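Local coordinates for Non-structural protein 2 (Bluetongue virus, PDB 1UTY) that binds single-stranded RNA through its N-terminal domain, the part of the longer viral phosphoprotein seen here, at the interface of chains A and B. Sequence-based numbering; all coordinates share one arbitrary frame. Chains: chain A/B, Non-structural protein 2.

Contact 1 and contact 2 lie about 36 Å apart, measured between the centres of their C-alpha atoms, and belong to one two-fold symmetric interface, so each has a twin with the chains exchanged. In contact 1 the loop 144-147, in the C-terminal part of the modelled chain B, lies against the body of chain A; in contact 2 residues 134-136 of chain A lie against chain B. Strand 102-110 serves in both, through A:Val108 near one end and B:Thr102 and B:Pro103 at the other. This reciprocal reach of the segment after strand 113-123 suggests an arm-exchange dimer, though the deposited pair alone does not prove it biological.

Contact 1: the interface of chains A and B. Residues chain A 34, 50-51, 108; chain B 144-147.
A:Tyr34 donates a hydrogen bond from its phenol OH to the backbone carbonyl O of B:Pro145, 2.6 Å away. The acceptor lies at the ring's edge and in the ring plane, beside CE2 and CZ, and the hydroxyl arrives in the carbonyl plane on a lone pair, with a C=O...O angle of 133°. Around the phenol oxygen gather carbons of chain B: B:Pro145 CD stands 3.3 Å from A:Tyr34 OH and B:Leu144 CB 3.4 Å from it, so the phenol end is flanked by apolar groups while its bond goes to the main chain.

Next along the segment, the carbonyl O of B:Gly146 faces carbon atoms of chain A. A:Asn50 CB lies 3.7 Å from B:Gly146 O, and A:Val108 CG1 3.6 Å from the same B:Gly146 O. B:Val147 then presents one methyl, CG2, to A:Pro51 CG at 3.6 Å, the two side chains crossing at about a right angle. That methyl is brought to the proline because CG1 takes the place anti to the backbone N (chi1 180°), leaving CG2 anti to the carbonyl carbon.

Behind this contact, the amide of A:Asn50 turns back on its own chain: A:Asn50 ND2 bonds to A:Pro51 O at 2.9 Å, approaching from above the carbonyl plane, 53° out of it. This probably helps hold the amide turned to its own chain, while CB makes the contact. B:Gly146 takes a positive phi, which turns the segment between the proline and the valine.

The patch therefore docks the loop 144-147 of one subunit on the neighbouring domain, probably helping to hold the dimer together.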
ATOM      1  N   TYR A  34      17.758 -14.820  -6.345  1.00 20.89           N
ATOM      2  CA  TYR A  34      17.314 -13.416  -6.331  1.00 21.26           C
ATOM      3  C   TYR A  34      17.940 -12.548  -7.400  1.00 21.48           C
ATOM      4  O   TYR A  34      19.050 -12.831  -7.883  1.00 21.05           O
ATOM      5  CB  TYR A  34      17.578 -12.760  -4.973  1.00 20.77           C
ATOM      6  CG  TYR A  34      17.023 -13.550  -3.827  1.00 21.12           C
ATOM      7  CD1 TYR A  34      15.692 -13.399  -3.424  1.00 20.35           C
ATOM      8  CD2 TYR A  34      17.827 -14.466  -3.142  1.00 21.27           C
ATOM      9  CE1 TYR A  34      15.172 -14.157  -2.352  1.00 19.99           C
ATOM     10  CE2 TYR A  34      17.316 -15.225  -2.084  1.00 20.00           C
ATOM     11  CZ  TYR A  34      15.997 -15.061  -1.689  1.00 18.96           C
ATOM     12  OH  TYR A  34      15.513 -15.820  -0.645  1.00 18.26           O
ATOM     13  N   ASN A  50      21.397 -14.628  -1.820  1.00 21.20           N
ATOM     14  CA  ASN A  50      20.634 -14.334  -0.612  1.00 21.41           C
ATOM     15  C   ASN A  50      20.428 -12.839  -0.335  1.00 21.43           C
ATOM     16  O   ASN A  50      21.230 -12.005  -0.755  1.00 22.06           O
ATOM     17  CB  ASN A  50      21.234 -15.071   0.609  1.00 21.13           C
ATOM     18  CG  ASN A  50      22.567 -14.502   1.048  1.00 20.80           C
ATOM     19  OD1 ASN A  50      23.619 -14.952   0.600  1.00 21.76           O
ATOM     20  ND2 ASN A  50      22.530 -13.505   1.923  1.00 19.02           N
ATOM     21  N   PRO A  51      19.346 -12.503   0.363  1.00 21.28           N
ATOM     22  CA  PRO A  51      19.129 -11.120   0.805  1.00 21.50           C
ATOM     23  C   PRO A  51      20.101 -10.726   1.923  1.00 21.42           C
ATOM     24  O   PRO A  51      20.545 -11.564   2.694  1.00 21.11           O
ATOM     25  CB  PRO A  51      17.693 -11.137   1.332  1.00 21.16           C
ATOM     26  CG  PRO A  51      17.442 -12.534   1.706  1.00 20.79           C
ATOM     27  CD  PRO A  51      18.264 -13.406   0.797  1.00 21.03           C
ATOM     28  N   VAL A 108      21.508 -14.811   7.829  1.00 25.38           N
ATOM     29  CA  VAL A 108      21.932 -14.710   6.435  1.00 26.13           C
ATOM     30  C   VAL A 108      23.433 -14.442   6.289  1.00 27.13           C
ATOM     31  O   VAL A 108      24.081 -13.899   7.201  1.00 27.15           O
ATOM     32  CB  VAL A 108      21.159 -13.599   5.654  1.00 25.80           C
ATOM     33  CG1 VAL A 108      19.721 -14.023   5.359  1.00 25.09           C
ATOM     34  CG2 VAL A 108      21.210 -12.263   6.390  1.00 25.50           C
TER
ATOM     35  N   LEU B 144      12.638 -19.271   2.239  1.00 17.25           N
ATOM     36  CA  LEU B 144      13.324 -18.439   1.275  1.00 15.88           C
ATOM     37  C   LEU B 144      14.750 -18.911   1.124  1.00 14.78           C
ATOM     38  O   LEU B 144      15.442 -19.143   2.119  1.00 14.01           O
ATOM     39  CB  LEU B 144      13.259 -16.960   1.687  1.00 15.77           C
ATOM     40  CG  LEU B 144      11.865 -16.339   1.832  1.00 15.84           C
ATOM     41  CD1 LEU B 144      11.947 -14.971   2.468  1.00 14.72           C
ATOM     42  CD2 LEU B 144      11.158 -16.259   0.490  1.00 16.56           C
ATOM     43  N   PRO B 145      15.177 -19.070  -0.126  1.00 14.22           N
ATOM     44  CA  PRO B 145      16.544 -19.523  -0.423  1.00 13.97           C
ATOM     45  C   PRO B 145      17.571 -18.630   0.272  1.00 13.72           C
ATOM     46  O   PRO B 145      17.391 -17.408   0.313  1.00 13.93           O
ATOM     47  CB  PRO B 145      16.637 -19.396  -1.949  1.00 13.87           C
ATOM     48  CG  PRO B 145      15.220 -19.482  -2.427  1.00 14.10           C
ATOM     49  CD  PRO B 145      14.384 -18.833  -1.348  1.00 13.84           C
ATOM     50  N   GLY B 146      18.591 -19.240   0.864  1.00 13.47           N
ATOM     51  CA  GLY B 146      19.610 -18.504   1.592  1.00 13.47           C
ATOM     52  C   GLY B 146      19.139 -17.773   2.835  1.00 13.59           C
ATOM     53  O   GLY B 146      19.894 -16.998   3.406  1.00 13.53           O
ATOM     54  N   VAL B 147      17.903 -18.015   3.261  1.00 13.84           N
ATOM     55  CA  VAL B 147      17.400 -17.431   4.499  1.00 14.76           C
ATOM     56  C   VAL B 147      17.241 -18.510   5.576  1.00 15.56           C
ATOM     57  O   VAL B 147      16.349 -19.356   5.493  1.00 15.87           O
ATOM     58  CB  VAL B 147      16.078 -16.655   4.272  1.00 14.64           C
ATOM     59  CG1 VAL B 147      15.574 -16.070   5.560  1.00 15.05           C
ATOM     60  CG2 VAL B 147      16.275 -15.546   3.251  1.00 13.77           C
TER

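Contact 2: the interface of chains A and B. Residues chain A 134-136; chain B 101-103, 121.
Residues 134-136 of chain A belong to a loop segment that follows strand 113-123, and here it lies against the start of strand 102-110 of chain B, with B:Val101 the residue just before the strand. A:Asn134 uses both ends of its carboxamide. A:Asn134 ND2 donates to the backbone O of B:Val101 at 2.8 Å, nearly straight (166° at H); the acceptor lies in the amide plane and the donor in the carbonyl plane. A:Asn134 OD1 accepts from the hydroxyl OG1 of B:Thr102 at 3.0 Å, a donor tilted 19° from the amide carbonyl plane. The paired bonds fix which end of the amide is oxygen and hold its rotation. CG stands anti to the backbone N (chi1 -169°), which carries the amide from the segment across to chain B.

B:Thr102 divides its two branches between polar and apolar partners. While OG1 serves the asparagine, methyl B:Thr102 CG2 sits over one face of the A:Phe136 ring, shifted toward the rim and 3.9 Å from the centroid, a CH-pi contact. The same methyl, B:Thr102 CG2, also meets A:Asp135 CA at 3.7 Å, so it is packed between backbone and ring. At the far end of the ring, A:Phe136 CZ approaches CD2 of B:Tyr121 in strand 113-123 at 3.8 Å, the two aromatic side chains crossing at about a right angle.

Backbone groups are joined by solvent as well, which extends the contact one residue further along the strand. Water 1 bridges the chains, 2.8 Å from the backbone N of A:Phe136 and 3.0 Å from the carbonyl O of B:Pro103.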
ATOM      1  N   ASN A 134      -2.098   6.855 -13.076  1.00 24.12           N
ATOM      2  CA  ASN A 134      -2.933   6.914 -11.885  1.00 23.75           C
ATOM      3  C   ASN A 134      -4.040   7.943 -12.037  1.00 23.42           C
ATOM      4  O   ASN A 134      -4.065   8.953 -11.340  1.00 23.43           O
ATOM      5  CB  ASN A 134      -2.132   7.154 -10.611  1.00 23.64           C
ATOM      6  CG  ASN A 134      -2.984   6.950  -9.360  1.00 25.02           C
ATOM      7  OD1 ASN A 134      -3.926   6.143  -9.359  1.00 24.79           O
ATOM      8  ND2 ASN A 134      -2.679   7.695  -8.307  1.00 24.98           N
ATOM      9  N   ASP A 135      -4.942   7.682 -12.974  1.00 23.34           N
ATOM     10  CA  ASP A 135      -6.119   8.523 -13.173  1.00 23.80           C
ATOM     11  C   ASP A 135      -7.197   7.735 -13.894  1.00 22.94           C
ATOM     12  O   ASP A 135      -6.950   6.617 -14.344  1.00 23.57           O
ATOM     13  CB  ASP A 135      -5.757   9.822 -13.919  1.00 24.34           C
ATOM     14  CG  ASP A 135      -5.664   9.639 -15.418  0.90 26.85           C
ATOM     15  OD1 ASP A 135      -5.311   8.523 -15.869  0.90 28.43           O
ATOM     16  OD2 ASP A 135      -5.932  10.571 -16.223  0.90 29.71           O
ATOM     17  N   PHE A 136      -8.382   8.312 -14.005  1.00 21.91           N
ATOM     18  CA  PHE A 136      -9.482   7.646 -14.679  1.00 20.85           C
ATOM     19  C   PHE A 136      -9.837   8.316 -15.988  1.00 20.28           C
ATOM     20  O   PHE A 136      -9.994   9.534 -16.037  1.00 20.17           O
ATOM     21  CB  PHE A 136     -10.737   7.661 -13.809  1.00 20.46           C
ATOM     22  CG  PHE A 136     -10.596   6.930 -12.513  1.00 20.38           C
ATOM     23  CD1 PHE A 136     -10.345   5.556 -12.489  1.00 20.69           C
ATOM     24  CD2 PHE A 136     -10.742   7.609 -11.306  1.00 18.63           C
ATOM     25  CE1 PHE A 136     -10.221   4.878 -11.279  1.00 20.31           C
ATOM     26  CE2 PHE A 136     -10.638   6.947 -10.106  1.00 20.03           C
ATOM     27  CZ  PHE A 136     -10.367   5.582 -10.082  1.00 20.32           C
TER
ATOM     28  N   VAL B 101      -4.850   4.859  -4.184  1.00 24.54           N
ATOM     29  CA  VAL B 101      -5.277   6.238  -4.068  1.00 23.68           C
ATOM     30  C   VAL B 101      -5.234   6.892  -5.437  1.00 23.00           C
ATOM     31  O   VAL B 101      -4.173   7.049  -6.023  1.00 22.98           O
ATOM     32  CB  VAL B 101      -4.397   6.976  -3.056  1.00 24.33           C
ATOM     33  CG1 VAL B 101      -4.771   8.461  -2.954  1.00 24.41           C
ATOM     34  CG2 VAL B 101      -4.534   6.294  -1.678  1.00 24.87           C
ATOM     35  N   THR B 102      -6.402   7.241  -5.966  1.00 22.19           N
ATOM     36  CA  THR B 102      -6.489   7.856  -7.287  1.00 21.04           C
ATOM     37  C   THR B 102      -7.219   9.191  -7.164  1.00 21.38           C
ATOM     38  O   THR B 102      -8.401   9.211  -6.829  1.00 21.44           O
ATOM     39  CB  THR B 102      -7.241   6.932  -8.273  1.00 21.02           C
ATOM     40  OG1 THR B 102      -6.651   5.627  -8.268  1.00 18.54           O
ATOM     41  CG2 THR B 102      -7.078   7.415  -9.725  1.00 19.49           C
ATOM     42  N   PRO B 103      -6.518  10.301  -7.386  1.00 21.15           N
ATOM     43  CA  PRO B 103      -7.149  11.617  -7.333  1.00 21.58           C
ATOM     44  C   PRO B 103      -8.246  11.756  -8.395  1.00 21.96           C
ATOM     45  O   PRO B 103      -8.140  11.161  -9.455  1.00 22.22           O
ATOM     46  CB  PRO B 103      -5.987  12.574  -7.626  1.00 22.10           C
ATOM     47  CG  PRO B 103      -4.903  11.727  -8.256  1.00 21.89           C
ATOM     48  CD  PRO B 103      -5.073  10.382  -7.668  1.00 21.19           C
ATOM     49  N   TYR B 121      -9.913   8.939  -4.492  1.00 21.41           N
ATOM     50  CA  TYR B 121     -10.637   7.683  -4.537  1.00 21.00           C
ATOM     51  C   TYR B 121      -9.768   6.503  -4.084  1.00 20.92           C
ATOM     52  O   TYR B 121      -8.691   6.270  -4.626  1.00 21.28           O
ATOM     53  CB  TYR B 121     -11.247   7.420  -5.919  1.00 20.53           C
ATOM     54  CG  TYR B 121     -12.118   6.189  -5.909  1.00 20.54           C
ATOM     55  CD1 TYR B 121     -13.307   6.154  -5.166  1.00 19.37           C
ATOM     56  CD2 TYR B 121     -11.714   5.027  -6.568  1.00 19.99           C
ATOM     57  CE1 TYR B 121     -14.095   5.011  -5.130  1.00 19.74           C
ATOM     58  CE2 TYR B 121     -12.485   3.877  -6.533  1.00 19.75           C
ATOM     59  CZ  TYR B 121     -13.670   3.874  -5.816  1.00 21.72           C
ATOM     60  OH  TYR B 121     -14.420   2.724  -5.780  1.00 22.46           O
TER
HETATM   61  O   HOH W   1      -8.891  10.429 -12.265  1.00 35.73           O